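Local coordinates for protein putative sulfatase yidJ (Bacteroides fragilis, PDB 2QZU) that probably hydrolyses sulfate esters, as a metal-binding member of the sulfatase family, at residues E108-K121 against C158-I170. Numbering follows the deposited sequence.
Sequences ELSQNARCWSDVLK and CPPERRHGFDHWI
His164 is gripped at both its ring and its carbonyl: its ND1 donates to Asp118 OD2 at 2.8 Å, in the ring plane and on that oxygen's syn lone pair. The anti lone pair of the same OD2 takes the backbone N of Cys115, the N-cap residue, so one carboxylate oxygen joins the imidazole to the helix start. Ser117 OG lies between its backbone N and carbonyl carbon (chi1 54°), from where it donates to His164 O at 2.6 Å. At the far edge of the ring, a water lies 2.7 Å from His164 NE2 and donates to Leu109 O. That carbonyl receives Arg162 NH2 at 2.8 Å and, weakly, NH1.

Among charges, Glu108 OE1 forms a salt bridge with Arg162 NH2 (3.2 Å) from over the guanidinium face, planes 18° apart, held by charge alone; NH2 also has a salt bridge to Asp136, and Glu108 OE1 accepts from Ala137 N.

Sulfur, ring and apolar contacts complete the interface. Cys115 SG sits over one face of the His164 imidazole, and Phe166 and Trp116 form an offset edge-to-face pair, Phe166 giving the edge (planes at 88°). Lys121 CD packs against Gly165 CA in the type I' turn Arg163-Phe166. Together they join a capped helix N-terminus to the turn leading into edge strand 168-172 of the alkaline phosphatase-like sulfatase fold.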
loop_
_atom_site.group_PDB
_atom_site.type_symbol
_atom_site.label_atom_id
_atom_site.label_comp_id
_atom_site.label_asym_id
_atom_site.label_seq_id
_atom_site.Cartn_x
_atom_site.Cartn_y
_atom_site.Cartn_z
ATOM N N GLU A 108 25.357 -11.285 1.873
ATOM C CA GLU A 108 25.170 -11.289 0.423
ATOM C C GLU A 108 25.932 -12.473 -0.162
ATOM O O GLU A 108 26.789 -13.060 0.500
ATOM C CB GLU A 108 25.675 -9.981 -0.213
ATOM C CG GLU A 108 27.185 -9.763 -0.122
ATOM C CD GLU A 108 27.671 -8.568 -0.945
ATOM O OE1 GLU A 108 26.836 -7.834 -1.520
ATOM O OE2 GLU A 108 28.900 -8.365 -1.015
ATOM N N LEU A 109 25.619 -12.825 -1.403
ATOM C CA LEU A 109 26.291 -13.936 -2.063
ATOM C C LEU A 109 27.743 -13.544 -2.315
ATOM O O LEU A 109 28.021 -12.446 -2.786
ATOM C CB LEU A 109 25.601 -14.247 -3.394
ATOM C CG LEU A 109 26.121 -15.444 -4.194
ATOM C CD1 LEU A 109 25.944 -16.722 -3.388
ATOM C CD2 LEU A 109 25.360 -15.543 -5.511
ATOM N N SER A 110 28.666 -14.444 -1.998
ATOM C CA SER A 110 30.080 -14.166 -2.204
ATOM C C SER A 110 30.424 -14.229 -3.687
ATOM O O SER A 110 29.974 -15.128 -4.396
ATOM C CB SER A 110 30.932 -15.186 -1.442
ATOM O OG SER A 110 32.314 -14.958 -1.664
ATOM N N GLN A 111 31.213 -13.270 -4.155
ATOM C CA GLN A 111 31.623 -13.260 -5.554
ATOM C C GLN A 111 32.478 -14.501 -5.827
ATOM O O GLN A 111 32.528 -14.996 -6.953
ATOM C CB GLN A 111 32.424 -11.987 -5.859
ATOM C CG GLN A 111 32.998 -11.927 -7.268
ATOM C CD GLN A 111 33.701 -10.612 -7.560
ATOM O OE1 GLN A 111 34.422 -10.486 -8.553
ATOM N NE2 GLN A 111 33.486 -9.621 -6.701
ATOM N N ASN A 112 33.131 -15.007 -4.783
ATOM C CA ASN A 112 33.987 -16.187 -4.902
ATOM C C ASN A 112 33.255 -17.511 -4.721
ATOM O O ASN A 112 33.847 -18.576 -4.883
ATOM C CB ASN A 112 35.131 -16.119 -3.888
ATOM C CG ASN A 112 36.028 -14.921 -4.104
ATOM O OD1 ASN A 112 36.529 -14.699 -5.208
ATOM N ND2 ASN A 112 36.242 -14.143 -3.049
ATOM N N ALA A 113 31.975 -17.452 -4.373
ATOM C CA ALA A 113 31.210 -18.678 -4.186
ATOM C C ALA A 113 31.057 -19.403 -5.519
ATOM O O ALA A 113 30.742 -18.790 -6.539
ATOM C CB ALA A 113 29.834 -18.361 -3.603
ATOM N N ARG A 114 31.297 -20.709 -5.507
ATOM C CA ARG A 114 31.167 -21.523 -6.710
ATOM C C ARG A 114 29.713 -21.981 -6.794
ATOM O O ARG A 114 29.319 -22.957 -6.152
ATOM C CB ARG A 114 32.098 -22.735 -6.617
ATOM C CG ARG A 114 32.035 -23.685 -7.799
ATOM C CD ARG A 114 32.678 -23.092 -9.029
ATOM N NE ARG A 114 32.735 -24.049 -10.132
ATOM C CZ ARG A 114 33.142 -23.736 -11.357
ATOM N NH1 ARG A 114 33.525 -22.495 -11.621
ATOM N NH2 ARG A 114 33.158 -24.652 -12.315
ATOM N N CYS A 115 28.916 -21.269 -7.581
ATOM C CA CYS A 115 27.499 -21.594 -7.725
ATOM C C CYS A 115 27.232 -22.533 -8.897
ATOM O O CYS A 115 28.063 -22.661 -9.794
ATOM C CB CYS A 115 26.700 -20.302 -7.883
ATOM S SG CYS A 115 26.902 -19.197 -6.459
ATOM N N TRP A 116 26.069 -23.185 -8.902
ATOM C CA TRP A 116 25.762 -24.113 -9.988
ATOM C C TRP A 116 25.749 -23.429 -11.346
ATOM O O TRP A 116 26.025 -24.067 -12.364
ATOM C CB TRP A 116 24.429 -24.844 -9.763
ATOM C CG TRP A 116 23.222 -23.963 -9.591
ATOM C CD1 TRP A 116 22.715 -23.489 -8.414
ATOM C CD2 TRP A 116 22.359 -23.476 -10.625
ATOM N NE1 TRP A 116 21.587 -22.743 -8.650
ATOM C CE2 TRP A 116 21.344 -22.716 -9.999
ATOM C CE3 TRP A 116 22.342 -23.606 -12.022
ATOM C CZ2 TRP A 116 20.320 -22.089 -10.721
ATOM C CZ3 TRP A 116 21.318 -22.980 -12.743
ATOM C CH2 TRP A 116 20.325 -22.230 -12.087
ATOM N N SER A 117 25.432 -22.139 -11.362
ATOM C CA SER A 117 25.403 -21.398 -12.613
ATOM C C SER A 117 26.826 -21.235 -13.153
ATOM O O SER A 117 27.032 -21.223 -14.367
ATOM C CB SER A 117 24.733 -20.034 -12.414
ATOM O OG SER A 117 25.340 -19.299 -11.366
ATOM N N ASP A 118 27.801 -21.128 -12.251
ATOM C CA ASP A 118 29.208 -20.997 -12.654
ATOM C C ASP A 118 29.645 -22.305 -13.301
ATOM O O ASP A 118 30.405 -22.314 -14.270
ATOM C CB ASP A 118 30.111 -20.736 -11.440
ATOM C CG ASP A 118 29.909 -19.356 -10.834
ATOM O OD1 ASP A 118 30.087 -18.353 -11.559
ATOM O OD2 ASP A 118 29.585 -19.279 -9.628
ATOM N N VAL A 119 29.169 -23.410 -12.738
ATOM C CA VAL A 119 29.491 -24.736 -13.248
ATOM C C VAL A 119 28.929 -24.917 -14.663
ATOM O O VAL A 119 29.657 -25.304 -15.581
ATOM C CB VAL A 119 28.928 -25.836 -12.319
ATOM C CG1 VAL A 119 29.100 -27.209 -12.959
ATOM C CG2 VAL A 119 29.641 -25.790 -10.970
ATOM N N LEU A 120 27.644 -24.631 -14.844
ATOM C CA LEU A 120 27.031 -24.781 -16.159
ATOM C C LEU A 120 27.667 -23.860 -17.194
ATOM O O LEU A 120 27.807 -24.235 -18.360
ATOM C CB LEU A 120 25.521 -24.536 -16.079
ATOM C CG LEU A 120 24.747 -25.609 -15.312
ATOM C CD1 LEU A 120 23.268 -25.252 -15.290
ATOM C CD2 LEU A 120 24.953 -26.970 -15.972
ATOM N N LYS A 121 28.059 -22.658 -16.772
ATOM C CA LYS A 121 28.703 -21.734 -17.694
ATOM C C LYS A 121 30.019 -22.362 -18.146
ATOM O O LYS A 121 30.374 -22.304 -19.323
ATOM C CB LYS A 121 29.003 -20.393 -17.025
ATOM C CG LYS A 121 29.568 -19.368 -18.006
ATOM C CD LYS A 121 30.231 -18.206 -17.296
ATOM C CE LYS A 121 30.458 -17.043 -18.250
ATOM N NZ LYS A 121 31.238 -17.445 -19.452
ATOM N N CYS A 158 23.384 -5.729 -9.605
ATOM C CA CYS A 158 24.302 -6.861 -9.585
ATOM C C CYS A 158 25.264 -6.639 -10.742
ATOM O O CYS A 158 24.903 -6.835 -11.902
ATOM C CB CYS A 158 23.569 -8.191 -9.789
ATOM S SG CYS A 158 24.666 -9.640 -9.675
ATOM N N PRO A 159 26.494 -6.197 -10.446
ATOM C CA PRO A 159 27.474 -5.962 -11.509
ATOM C C PRO A 159 27.822 -7.287 -12.190
ATOM O O PRO A 159 27.664 -8.354 -11.597
ATOM C CB PRO A 159 28.657 -5.348 -10.757
ATOM C CG PRO A 159 28.568 -5.992 -9.408
ATOM C CD PRO A 159 27.082 -5.954 -9.115
ATOM N N PRO A 160 28.300 -7.236 -13.441
ATOM C CA PRO A 160 28.653 -8.460 -14.169
ATOM C C PRO A 160 29.504 -9.483 -13.414
ATOM O O PRO A 160 29.247 -10.689 -13.495
ATOM C CB PRO A 160 29.357 -7.922 -15.413
ATOM C CG PRO A 160 28.616 -6.644 -15.674
ATOM C CD PRO A 160 28.530 -6.045 -14.280
ATOM N N GLU A 161 30.507 -9.014 -12.677
ATOM C CA GLU A 161 31.383 -9.926 -11.950
ATOM C C GLU A 161 30.711 -10.635 -10.774
ATOM O O GLU A 161 31.302 -11.531 -10.166
ATOM C CB GLU A 161 32.648 -9.198 -11.468
ATOM C CG GLU A 161 32.423 -8.196 -10.346
ATOM C CD GLU A 161 32.036 -6.817 -10.844
ATOM O OE1 GLU A 161 31.607 -6.690 -12.015
ATOM O OE2 GLU A 161 32.152 -5.856 -10.056
ATOM N N ARG A 162 29.480 -10.240 -10.451
ATOM C CA ARG A 162 28.742 -10.884 -9.362
ATOM C C ARG A 162 27.531 -11.665 -9.886
ATOM O O ARG A 162 26.656 -12.057 -9.115
ATOM C CB ARG A 162 28.278 -9.846 -8.330
ATOM C CG ARG A 162 29.385 -9.356 -7.387
ATOM C CD ARG A 162 28.867 -8.326 -6.383
ATOM N NE ARG A 162 27.775 -8.841 -5.560
ATOM C CZ ARG A 162 27.935 -9.652 -4.519
ATOM N NH1 ARG A 162 29.152 -10.041 -4.160
ATOM N NH2 ARG A 162 26.874 -10.091 -3.849
ATOM N N ARG A 163 27.491 -11.907 -11.194
ATOM C CA ARG A 163 26.365 -12.626 -11.787
ATOM C C ARG A 163 26.556 -14.136 -11.910
ATOM O O ARG A 163 25.683 -14.838 -12.409
ATOM C CB ARG A 163 26.027 -12.026 -13.155
ATOM C CG ARG A 163 25.508 -10.611 -13.044
ATOM C CD ARG A 163 25.229 -9.962 -14.387
ATOM N NE ARG A 163 24.932 -8.547 -14.195
ATOM C CZ ARG A 163 24.777 -7.664 -15.178
ATOM N NH1 ARG A 163 24.884 -8.042 -16.447
ATOM N NH2 ARG A 163 24.542 -6.395 -14.886
ATOM N N HIS A 164 27.704 -14.622 -11.453
ATOM C CA HIS A 164 28.006 -16.044 -11.470
ATOM C C HIS A 164 27.691 -16.799 -12.765
ATOM O O HIS A 164 27.090 -17.873 -12.743
ATOM C CB HIS A 164 27.308 -16.701 -10.276
ATOM C CG HIS A 164 27.843 -16.236 -8.959
ATOM N ND1 HIS A 164 28.921 -16.832 -8.342
ATOM C CD2 HIS A 164 27.516 -15.167 -8.193
ATOM C CE1 HIS A 164 29.239 -16.150 -7.256
ATOM N NE2 HIS A 164 28.401 -15.135 -7.143
ATOM N N GLY A 165 28.100 -16.230 -13.894
ATOM C CA GLY A 165 27.888 -16.902 -15.164
ATOM C C GLY A 165 26.646 -16.565 -15.963
ATOM O O GLY A 165 26.552 -16.938 -17.131
ATOM N N PHE A 166 25.692 -15.870 -15.356
ATOM C CA PHE A 166 24.469 -15.509 -16.066
ATOM C C PHE A 166 24.757 -14.353 -17.018
ATOM O O PHE A 166 24.646 -13.186 -16.640
ATOM C CB PHE A 166 23.374 -15.124 -15.064
ATOM C CG PHE A 166 22.782 -16.299 -14.325
ATOM C CD1 PHE A 166 22.021 -17.252 -15.001
ATOM C CD2 PHE A 166 22.975 -16.450 -12.953
ATOM C CE1 PHE A 166 21.457 -18.337 -14.320
ATOM C CE2 PHE A 166 22.417 -17.528 -12.264
ATOM C CZ PHE A 166 21.656 -18.474 -12.951
ATOM N N ASP A 167 25.119 -14.692 -18.254
ATOM C CA ASP A 167 25.452 -13.701 -19.273
ATOM C C ASP A 167 24.272 -12.857 -19.743
ATOM O O ASP A 167 24.409 -11.646 -19.919
ATOM C CB ASP A 167 26.132 -14.382 -20.465
ATOM C CG ASP A 167 27.485 -14.971 -20.099
ATOM O OD1 ASP A 167 28.265 -14.281 -19.411
ATOM O OD2 ASP A 167 27.774 -16.117 -20.502
ATOM N N HIS A 168 23.123 -13.487 -19.966
ATOM C CA HIS A 168 21.927 -12.750 -20.369
ATOM C C HIS A 168 21.285 -12.345 -19.049
ATOM O O HIS A 168 20.916 -13.202 -18.244
ATOM C CB HIS A 168 20.976 -13.639 -21.167
ATOM C CG HIS A 168 19.739 -12.936 -21.623
ATOM N ND1 HIS A 168 19.762 -11.907 -22.541
ATOM C CD2 HIS A 168 18.440 -13.099 -21.276
ATOM C CE1 HIS A 168 18.532 -11.472 -22.741
ATOM N NE2 HIS A 168 17.711 -12.178 -21.986
ATOM N N TRP A 169 21.141 -11.041 -18.837
ATOM C CA TRP A 169 20.629 -10.526 -17.575
ATOM C C TRP A 169 19.547 -9.457 -17.707
ATOM O O TRP A 169 19.769 -8.410 -18.305
ATOM C CB TRP A 169 21.828 -9.968 -16.793
ATOM C CG TRP A 169 21.605 -9.609 -15.350
ATOM C CD1 TRP A 169 21.343 -8.367 -14.839
ATOM C CD2 TRP A 169 21.711 -10.489 -14.227
ATOM N NE1 TRP A 169 21.292 -8.422 -13.463
ATOM C CE2 TRP A 169 21.512 -9.716 -13.062
ATOM C CE3 TRP A 169 21.960 -11.863 -14.088
ATOM C CZ2 TRP A 169 21.552 -10.264 -11.776
ATOM C CZ3 TRP A 169 22.000 -12.411 -12.809
ATOM C CH2 TRP A 169 21.798 -11.611 -11.670
ATOM N N ILE A 170 18.374 -9.749 -17.154
ATOM C CA ILE A 170 17.248 -8.817 -17.132
ATOM C C ILE A 170 16.695 -9.049 -15.737
ATOM O O ILE A 170 15.746 -9.812 -15.547
ATOM C CB ILE A 170 16.180 -9.174 -18.178
ATOM C CG1 ILE A 170 16.804 -9.154 -19.576
ATOM C CG2 ILE A 170 15.030 -8.177 -18.101
ATOM C CD1 ILE A 170 15.891 -9.667 -20.667
HETATM O O HOH W 1 28.123 -12.752 -5.859
HETATM O O HOH W 2 31.851 -8.806 -4.458
#